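Local coordinates for OmpA family protein (Klebsiella pneumoniae subsp. pneumoniae, PDB 7RJJ) that probably ties the outer membrane to the cell wall by binding peptidoglycan through this OmpA-like domain, which here holds a D-alanine, at residues V21-P24 against G25-K28. Numbering follows the deposited sequence.
Sequences VLKP and GSTK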
ATOM      1  N   VAL A  21      10.667   4.218   0.457  1.00 28.22           N
ATOM      2  CA  VAL A  21      11.357   3.020  -0.106  1.00 29.10           C
ATOM      3  C   VAL A  21      10.918   1.808   0.716  1.00 27.36           C
ATOM      4  O   VAL A  21      10.617   1.983   1.917  1.00 26.33           O
ATOM      5  CB  VAL A  21      12.889   3.167  -0.097  1.00 32.13           C
ATOM      6  CG1 VAL A  21      13.359   4.198  -1.114  1.00 34.00           C
ATOM      7  CG2 VAL A  21      13.417   3.475   1.297  1.00 34.06           C
ATOM      8  N   LEU A  22      10.850   0.640   0.075  1.00 27.22           N
ATOM      9  CA  LEU A  22      10.419  -0.597   0.782  1.00 26.62           C
ATOM     10  C   LEU A  22      11.559  -1.050   1.703  1.00 29.34           C
ATOM     11  O   LEU A  22      12.584  -1.507   1.180  1.00 30.66           O
ATOM     12  CB  LEU A  22      10.030  -1.630  -0.277  1.00 25.40           C
ATOM     13  CG  LEU A  22       8.824  -1.215  -1.125  1.00 22.78           C
ATOM     14  CD1 LEU A  22       8.685  -2.080  -2.364  1.00 22.71           C
ATOM     15  CD2 LEU A  22       7.549  -1.242  -0.301  1.00 20.66           C
ATOM     16  N   LYS A  23      11.369  -0.894   3.023  1.00 30.22           N
ATOM     17  CA  LYS A  23      12.419  -1.194   4.041  1.00 33.39           C
ATOM     18  C   LYS A  23      12.905  -2.637   3.923  1.00 33.16           C
ATOM     19  O   LYS A  23      12.215  -3.510   3.394  1.00 31.58           O
ATOM     20  CB  LYS A  23      11.903  -0.974   5.469  1.00 34.80           C
ATOM     21  CG  LYS A  23      10.941  -2.038   5.986  1.00 35.71           C
ATOM     22  CD  LYS A  23      10.506  -1.857   7.435  1.00 37.96           C
ATOM     23  CE  LYS A  23       9.558  -2.954   7.876  1.00 39.14           C
ATOM     24  NZ  LYS A  23       9.131  -2.803   9.284  1.00 42.16           N
ATOM     25  N   PRO A  24      14.109  -2.938   4.447  1.00 35.96           N
ATOM     26  CA  PRO A  24      14.627  -4.306   4.435  1.00 36.82           C
ATOM     27  C   PRO A  24      13.645  -5.290   5.091  1.00 35.55           C
ATOM     28  O   PRO A  24      13.005  -4.913   6.064  1.00 35.20           O
ATOM     29  CB  PRO A  24      15.911  -4.215   5.275  1.00 39.71           C
ATOM     30  CG  PRO A  24      16.333  -2.764   5.176  1.00 40.16           C
ATOM     31  CD  PRO A  24      15.042  -1.984   5.074  1.00 37.50           C
ATOM     32  N   GLY A  25      13.534  -6.500   4.533  1.00 35.04           N
ATOM     33  CA  GLY A  25      12.658  -7.556   5.083  1.00 34.03           C
ATOM     34  C   GLY A  25      11.208  -7.402   4.656  1.00 30.47           C
ATOM     35  O   GLY A  25      10.331  -7.928   5.374  1.00 30.17           O
ATOM     36  N   SER A  26      10.958  -6.726   3.532  1.00 27.80           N
ATOM     37  CA  SER A  26       9.570  -6.511   3.042  1.00 24.86           C
ATOM     38  C   SER A  26       9.176  -7.573   2.006  1.00 24.13           C
ATOM     39  O   SER A  26       7.964  -7.686   1.726  1.00 22.22           O
ATOM     40  CB  SER A  26       9.419  -5.131   2.440  1.00 23.55           C
ATOM     41  OG  SER A  26       9.509  -4.110   3.430  1.00 24.23           O
ATOM     42  N   THR A  27      10.134  -8.378   1.535  1.00 25.36           N
ATOM     43  CA  THR A  27       9.869  -9.286   0.380  1.00 25.36           C
ATOM     44  C   THR A  27       8.771 -10.327   0.647  1.00 25.02           C
ATOM     45  O   THR A  27       7.985 -10.577  -0.263  1.00 23.94           O
ATOM     46  CB  THR A  27      11.154  -9.976  -0.075  1.00 27.65           C
ATOM     47  OG1 THR A  27      12.133  -8.951  -0.248  1.00 27.99           O
ATOM     48  CG2 THR A  27      10.963 -10.769  -1.351  1.00 27.95           C
ATOM     49  N   LYS A  28       8.747 -10.953   1.825  1.00 26.80           N
ATOM     50  CA  LYS A  28       7.732 -12.015   2.065  1.00 27.64           C
ATOM     51  C   LYS A  28       6.315 -11.433   2.034  1.00 25.29           C
ATOM     52  O   LYS A  28       5.434 -12.105   1.431  1.00 25.17           O
ATOM     53  CB  LYS A  28       8.016 -12.739   3.383  1.00 30.45           C
ATOM     54  CG  LYS A  28       7.034 -13.851   3.714  1.00 32.36           C
ATOM     55  CD  LYS A  28       7.397 -14.606   4.971  1.00 35.69           C
ATOM     56  CE  LYS A  28       6.294 -15.522   5.456  1.00 37.99           C
ATOM     57  NZ  LYS A  28       5.896 -16.510   4.425  1.00 39.40           N
TER
HETATM   58  O   HOH W   1      12.606  -5.654   1.403  1.00 34.74           O
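K23 and S26 are the first and last residues of a tight turn and are joined through the carbonyl oxygen of K23. The middle residues are P24 and G25. Their backbone angles, with positive phi at G25, fit a type II beta turn. The turn leads into helix 27-38.

A direct hydrogen bond comes from the S26 side chain. S26 OG donates to K23 O at 2.8 Å. The approach is bent, with a C=O...donor angle of 134°, and tilted 27° from the carbonyl plane. OG sits beside its own backbone N and faces back across the turn. A water grips the same oxygen from a second direction, donating to K23 O at 3.0 Å. It also accepts from S26 N at 2.9 Å. K23 O thus takes bonds from both the hydroxyl and the water, and the water bridges the two backbone ends of the turn.

Carbon contacts are few. K23 CG makes a van der Waals approach to S26 OG at 3.6 Å, alongside the hydrogen bond. It is placed there by a chi1 of 74°, between the backbone N and the carbonyl carbon. The rest of the lysine chain runs out extended. L22 CB and S26 CB stand 4.5 Å apart.

The turn lies at the surface, in the connection between strand 7-8 and helix 27-38. L14 pairs with the backbone of K23 and packs on S26, which is buried. R29 of helix 27-38 hydrogen-bonds to G25 O through its NH2 and touches the K23 side chain. L22 packs inward, on L30 of that helix and on V71 and W74 of helix 57-77.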